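Local coordinates for protein galectin (Xenopus laevis, PDB 3WUC) that binds beta-galactosides, here a galactose-glucose disaccharide, as a proto-type galectin of frog skin with a beta-sandwich fold, at residues R27-L39 with I47-D59. Numbering follows the deposited sequence.
With GAL (beta-D-galactopyranose), chain D; GLC (alpha-D-glucopyranose), chain C.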
loop_
_atom_site.group_PDB
_atom_site.type_symbol
_atom_site.label_atom_id
_atom_site.label_comp_id
_atom_site.label_asym_id
_atom_site.label_seq_id
_atom_site.Cartn_x
_atom_site.Cartn_y
_atom_site.Cartn_z
ATOM N N ARG B 27 9.607 9.265 -6.254
ATOM C CA ARG B 27 9.485 10.663 -6.636
ATOM C C ARG B 27 10.664 11.003 -7.597
ATOM O O ARG B 27 11.832 10.884 -7.211
ATOM C CB ARG B 27 9.488 11.629 -5.448
ATOM C CG ARG B 27 9.356 13.070 -5.881
ATOM C CD ARG B 27 9.172 14.054 -4.697
ATOM N NE ARG B 27 7.909 13.780 -3.974
ATOM C CZ ARG B 27 6.682 14.244 -4.270
ATOM N NH1 ARG B 27 6.438 15.114 -5.270
ATOM N NH2 ARG B 27 5.658 13.844 -3.520
ATOM N N ILE B 28 10.334 11.437 -8.793
ATOM C CA ILE B 28 11.332 11.717 -9.810
ATOM C C ILE B 28 12.092 12.952 -9.369
ATOM O O ILE B 28 11.454 13.930 -8.904
ATOM C CB ILE B 28 10.715 11.946 -11.174
ATOM C CG1 ILE B 28 9.958 10.721 -11.630
ATOM C CG2 ILE B 28 11.838 12.303 -12.185
ATOM C CD1 ILE B 28 8.960 11.028 -12.701
ATOM N N ALA B 29 13.445 12.893 -9.416
ATOM C CA ALA B 29 14.208 14.095 -9.102
ATOM C C ALA B 29 13.752 15.372 -9.868
ATOM O O ALA B 29 13.589 15.379 -11.093
ATOM C CB ALA B 29 15.648 13.792 -9.387
ATOM N N LYS B 30 13.615 16.460 -9.107
ATOM C CA LYS B 30 13.152 17.737 -9.677
ATOM C C LYS B 30 14.187 18.251 -10.675
ATOM O O LYS B 30 15.390 18.220 -10.417
ATOM C CB LYS B 30 12.894 18.818 -8.601
ATOM C CG LYS B 30 12.485 20.209 -9.168
ATOM C CD LYS B 30 11.074 20.249 -9.796
ATOM C CE LYS B 30 10.973 19.760 -11.264
ATOM N NZ LYS B 30 11.120 20.729 -12.413
ATOM N N GLY B 31 13.695 18.601 -11.840
ATOM C CA GLY B 31 14.484 19.300 -12.862
ATOM C C GLY B 31 15.396 18.341 -13.610
ATOM O O GLY B 31 16.202 18.740 -14.449
ATOM N N THR B 32 15.206 17.040 -13.418
ATOM C CA THR B 32 16.182 16.073 -13.901
ATOM C C THR B 32 16.047 15.828 -15.377
ATOM O O THR B 32 14.984 16.071 -15.989
ATOM C CB THR B 32 16.003 14.728 -13.173
ATOM O OG1 THR B 32 17.170 13.927 -13.385
ATOM C CG2 THR B 32 14.784 13.997 -13.699
ATOM N N ASN B 33 17.149 15.378 -16.014
ATOM C CA ASN B 33 17.075 15.106 -17.421
ATOM C C ASN B 33 16.451 13.751 -17.807
ATOM O O ASN B 33 16.082 13.506 -18.908
ATOM C CB ASN B 33 18.414 15.349 -18.114
ATOM C CG ASN B 33 19.532 14.486 -17.599
ATOM O OD1 ASN B 33 19.391 13.609 -16.715
ATOM N ND2 ASN B 33 20.732 14.808 -18.077
ATOM N N ARG B 34 16.510 12.802 -16.861
ATOM C CA ARG B 34 16.112 11.429 -17.124
ATOM C C ARG B 34 16.155 10.700 -15.781
ATOM O O ARG B 34 16.820 11.151 -14.806
ATOM C CB ARG B 34 17.038 10.761 -18.147
ATOM C CG ARG B 34 18.421 10.449 -17.631
ATOM C CD ARG B 34 19.199 9.806 -18.727
ATOM N NE ARG B 34 20.565 9.478 -18.345
ATOM C CZ ARG B 34 21.143 8.317 -18.524
ATOM N NH1 ARG B 34 20.580 7.251 -19.108
ATOM N NH2 ARG B 34 22.448 8.233 -18.138
ATOM N N PHE B 35 15.426 9.581 -15.745
ATOM C CA PHE B 35 15.463 8.671 -14.585
ATOM C C PHE B 35 15.351 7.261 -15.044
ATOM O O PHE B 35 14.959 6.944 -16.173
ATOM C CB PHE B 35 14.392 9.043 -13.544
ATOM C CG PHE B 35 12.969 8.621 -13.874
ATOM C CD1 PHE B 35 12.194 9.397 -14.672
ATOM C CD2 PHE B 35 12.480 7.451 -13.368
ATOM C CE1 PHE B 35 10.851 9.022 -14.942
ATOM C CE2 PHE B 35 11.198 7.015 -13.663
ATOM C CZ PHE B 35 10.409 7.795 -14.445
ATOM N N ALA B 36 15.689 6.279 -14.223
ATOM C CA ALA B 36 15.619 4.914 -14.630
ATOM C C ALA B 36 15.256 3.992 -13.509
ATOM O O ALA B 36 15.658 4.255 -12.329
ATOM C CB ALA B 36 16.969 4.425 -15.191
ATOM N N VAL B 37 14.580 2.917 -13.885
ATOM C CA VAL B 37 14.393 1.735 -13.021
ATOM C C VAL B 37 14.929 0.555 -13.809
ATOM O O VAL B 37 14.626 0.329 -14.975
ATOM C CB VAL B 37 12.901 1.470 -12.660
ATOM C CG1 VAL B 37 12.836 0.240 -11.753
ATOM C CG2 VAL B 37 12.311 2.646 -11.947
ATOM N N ASP B 38 15.879 -0.162 -13.196
ATOM C CA ASP B 38 16.605 -1.249 -13.801
ATOM C C ASP B 38 16.332 -2.545 -13.082
ATOM O O ASP B 38 16.254 -2.624 -11.835
ATOM C CB ASP B 38 18.111 -1.057 -13.655
ATOM C CG ASP B 38 18.652 0.146 -14.375
ATOM O OD1 ASP B 38 18.084 0.552 -15.437
ATOM O OD2 ASP B 38 19.671 0.692 -13.910
ATOM N N LEU B 39 16.158 -3.573 -13.836
ATOM C CA LEU B 39 15.918 -4.943 -13.386
ATOM C C LEU B 39 16.877 -5.916 -13.988
ATOM O O LEU B 39 17.123 -5.881 -15.217
ATOM C CB LEU B 39 14.446 -5.382 -13.673
ATOM C CG LEU B 39 13.336 -4.584 -12.981
ATOM C CD1 LEU B 39 13.002 -3.242 -13.635
ATOM C CD2 LEU B 39 12.158 -5.521 -13.049
ATOM N N ILE B 47 18.035 -7.214 -17.575
ATOM C CA ILE B 47 17.005 -7.701 -18.499
ATOM C C ILE B 47 16.090 -6.553 -18.897
ATOM O O ILE B 47 15.530 -6.656 -20.004
ATOM C CB ILE B 47 16.187 -8.907 -17.926
ATOM C CG1 ILE B 47 15.504 -9.711 -18.972
ATOM C CG2 ILE B 47 15.267 -8.487 -16.772
ATOM C CD1 ILE B 47 16.472 -10.518 -19.822
ATOM N N CYS B 48 15.956 -5.528 -18.053
ATOM C CA CYS B 48 15.180 -4.373 -18.441
ATOM C C CYS B 48 15.695 -3.126 -17.773
ATOM O O CYS B 48 15.629 -3.001 -16.557
ATOM C CB CYS B 48 13.706 -4.627 -18.108
ATOM S SG CYS B 48 12.632 -3.257 -18.716
ATOM N N HIS B 49 16.241 -2.213 -18.561
ATOM C CA HIS B 49 16.576 -0.853 -18.160
ATOM C C HIS B 49 15.499 0.048 -18.716
ATOM O O HIS B 49 15.343 0.072 -19.914
ATOM C CB HIS B 49 17.930 -0.488 -18.782
ATOM C CG HIS B 49 18.313 0.969 -18.785
ATOM N ND1 HIS B 49 18.696 1.689 -17.674
ATOM C CD2 HIS B 49 18.503 1.835 -19.820
ATOM C CE1 HIS B 49 19.076 2.899 -18.005
ATOM N NE2 HIS B 49 18.983 3.007 -19.309
ATOM N N CYS B 50 14.677 0.661 -17.855
ATOM C CA CYS B 50 13.517 1.492 -18.263
ATOM C C CYS B 50 13.903 2.903 -17.916
ATOM O O CYS B 50 13.997 3.278 -16.771
ATOM C CB CYS B 50 12.304 1.038 -17.470
ATOM S SG CYS B 50 10.853 2.027 -17.826
ATOM N N ASN B 51 14.141 3.703 -18.971
ATOM C CA ASN B 51 14.764 4.948 -18.856
ATOM C C ASN B 51 13.961 6.120 -19.497
ATOM O O ASN B 51 14.249 6.577 -20.599
ATOM C CB ASN B 51 16.173 4.877 -19.446
ATOM C CG ASN B 51 17.052 6.127 -19.213
ATOM O OD1 ASN B 51 17.907 6.404 -20.132
ATOM N ND2 ASN B 51 16.894 6.888 -18.125
ATOM N N PRO B 52 12.933 6.600 -18.809
ATOM C CA PRO B 52 12.299 7.784 -19.359
ATOM C C PRO B 52 13.232 8.990 -19.369
ATOM O O PRO B 52 13.888 9.307 -18.411
ATOM C CB PRO B 52 11.095 7.983 -18.421
ATOM C CG PRO B 52 10.837 6.650 -17.726
ATOM C CD PRO B 52 12.280 6.135 -17.588
ATOM N N ARG B 53 13.333 9.639 -20.563
ATOM C CA ARG B 53 14.205 10.771 -20.815
ATOM C C ARG B 53 13.387 12.013 -21.109
ATOM O O ARG B 53 12.657 12.052 -22.117
ATOM C CB ARG B 53 15.061 10.534 -22.020
ATOM C CG ARG B 53 16.056 9.367 -21.707
ATOM C CD ARG B 53 16.743 8.794 -22.955
ATOM N NE ARG B 53 17.753 7.793 -22.565
ATOM C CZ ARG B 53 18.800 7.418 -23.329
ATOM N NH1 ARG B 53 18.941 7.907 -24.588
ATOM N NH2 ARG B 53 19.645 6.549 -22.860
ATOM N N PHE B 54 13.529 12.953 -20.201
ATOM C CA PHE B 54 12.957 14.299 -20.421
ATOM C C PHE B 54 13.734 14.969 -21.597
ATOM O O PHE B 54 13.128 15.408 -22.588
ATOM C CB PHE B 54 12.948 15.135 -19.125
ATOM C CG PHE B 54 12.136 14.532 -18.059
ATOM C CD1 PHE B 54 10.771 14.695 -18.050
ATOM C CD2 PHE B 54 12.734 13.764 -17.059
ATOM C CE1 PHE B 54 9.991 14.144 -17.023
ATOM C CE2 PHE B 54 11.958 13.205 -16.052
ATOM C CZ PHE B 54 10.573 13.428 -16.053
ATOM N N GLU B 55 15.035 15.057 -21.455
ATOM C CA GLU B 55 15.939 15.451 -22.537
ATOM C C GLU B 55 17.320 14.865 -22.306
ATOM O O GLU B 55 18.019 15.277 -21.415
ATOM C CB GLU B 55 15.988 16.999 -22.599
ATOM C CG GLU B 55 16.121 17.547 -24.003
ATOM C CD GLU B 55 15.814 19.036 -24.089
ATOM O OE1 GLU B 55 16.784 19.806 -24.270
ATOM O OE2 GLU B 55 14.622 19.441 -23.948
ATOM N N TYR B 56 17.698 13.909 -23.137
ATOM C CA TYR B 56 18.990 13.274 -23.045
ATOM C C TYR B 56 19.345 12.739 -24.386
ATOM O O TYR B 56 18.556 12.098 -25.056
ATOM C CB TYR B 56 18.941 12.175 -21.971
ATOM C CG TYR B 56 20.226 11.479 -21.704
ATOM C CD1 TYR B 56 21.064 11.959 -20.723
ATOM C CD2 TYR B 56 20.578 10.345 -22.421
ATOM C CE1 TYR B 56 22.240 11.340 -20.488
ATOM C CE2 TYR B 56 21.778 9.688 -22.196
ATOM C CZ TYR B 56 22.585 10.207 -21.191
ATOM O OH TYR B 56 23.778 9.672 -20.869
ATOM N N SER B 57 20.592 12.960 -24.806
ATOM C CA SER B 57 21.045 12.520 -26.093
ATOM C C SER B 57 20.116 13.088 -27.166
ATOM O O SER B 57 19.706 14.246 -27.049
ATOM C CB SER B 57 21.217 10.997 -26.168
ATOM O OG SER B 57 21.632 10.541 -27.457
ATOM N N VAL B 58 19.727 12.289 -28.145
ATOM C CA VAL B 58 18.785 12.727 -29.169
ATOM C C VAL B 58 17.305 12.653 -28.743
ATOM O O VAL B 58 16.391 12.860 -29.545
ATOM C CB VAL B 58 18.943 11.849 -30.458
ATOM C CG1 VAL B 58 20.357 12.001 -31.018
ATOM C CG2 VAL B 58 18.679 10.379 -30.145
ATOM N N ASP B 59 17.049 12.318 -27.484
ATOM C CA ASP B 59 15.727 11.961 -27.024
ATOM C C ASP B 59 15.109 13.035 -26.145
ATOM O O ASP B 59 15.730 13.563 -25.207
ATOM C CB ASP B 59 15.823 10.677 -26.201
ATOM C CG ASP B 59 16.319 9.547 -27.020
ATOM O OD1 ASP B 59 15.746 9.253 -28.109
ATOM O OD2 ASP B 59 17.299 8.918 -26.577
HETATM C C1 GAL D . 23.225 5.373 -22.917
HETATM C C2 GAL D . 23.195 5.987 -21.543
HETATM C C3 GAL D . 22.989 4.923 -20.488
HETATM C C4 GAL D . 21.773 4.081 -20.855
HETATM C C5 GAL D . 21.948 3.561 -22.300
HETATM C C6 GAL D . 20.736 2.749 -22.707
HETATM O O2 GAL D . 24.503 6.575 -21.331
HETATM O O3 GAL D . 22.972 5.475 -19.201
HETATM O O4 GAL D . 20.556 4.845 -20.662
HETATM O O5 GAL D . 22.038 4.679 -23.167
HETATM O O6 GAL D . 20.801 2.315 -24.056
HETATM C C1 GLC C . 23.868 7.072 -27.919
HETATM C C2 GLC C . 22.406 6.880 -27.484
HETATM C C3 GLC C . 22.370 7.027 -25.958
HETATM C C4 GLC C . 23.359 6.144 -25.188
HETATM C C5 GLC C . 24.771 6.331 -25.766
HETATM C C6 GLC C . 25.733 5.294 -25.174
HETATM O O1 GLC C . 24.147 8.412 -27.605
HETATM O O2 GLC C . 21.596 7.876 -28.072
HETATM O O3 GLC C . 21.036 6.626 -25.569
HETATM O O4 GLC C . 23.317 6.497 -23.785
HETATM O O5 GLC C . 24.736 6.203 -27.211
HETATM O O6 GLC C . 25.449 3.861 -25.238
#
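Arg-34 and Tyr-56 show how a galectin builds part of its sugar site from a beta hairpin and its flanking residues: an arginine laid over a tyrosine ring and aimed at the galactose. The side chain of Arg-34 starts with CB, which lies 3.5 Å from Pro-52 O, while CG passes Asn-51 ND2. CD then sits over the Tyr-56 ring, 3.7 Å from its centroid in a CH-pi contact, and NE follows across the same face toward the rim. The guanidinium stacks on that ring with planes 22° apart, a cation-pi pair; an extended chain from CG to NE gives it this reach. At the tip, NH2 bonds GAL O3 and the carbonyl of Met-3. NH1 also reaches GAL O3, touches GAL O4 weakly, and donates to Asn-51 OD1 at 3.0 Å, approaching from above the amide plane.

That amide oxygen also takes NE and NH2 of Arg-53, so two arginines are fixed around one acceptor, while Asn-51 ND2 is tied to Phe-35 O at 2.7 Å. Arg-53 reaches both sugars, its NH1 lying 2.6 Å from GLC O3. His-49 holds GAL O4 through NE2; on the other side of its ring, ND1 gives its hydrogen to the syn side of Asp-38 OD1 at 2.6 Å, which fixes the imidazole's rotation. Asn-66 and Glu-76 complete the grip on the sugar.

Beyond Asn-51, Pro-52 CD rests over the centre of the Phe-35 ring in a CH-pi contact. Strands 36-39 and 48-53 run antiparallel, flanked by strands 120-127 and 62-69; Val-37 and Leu-39 turn inward to meet strand 89-96 of the second sheet.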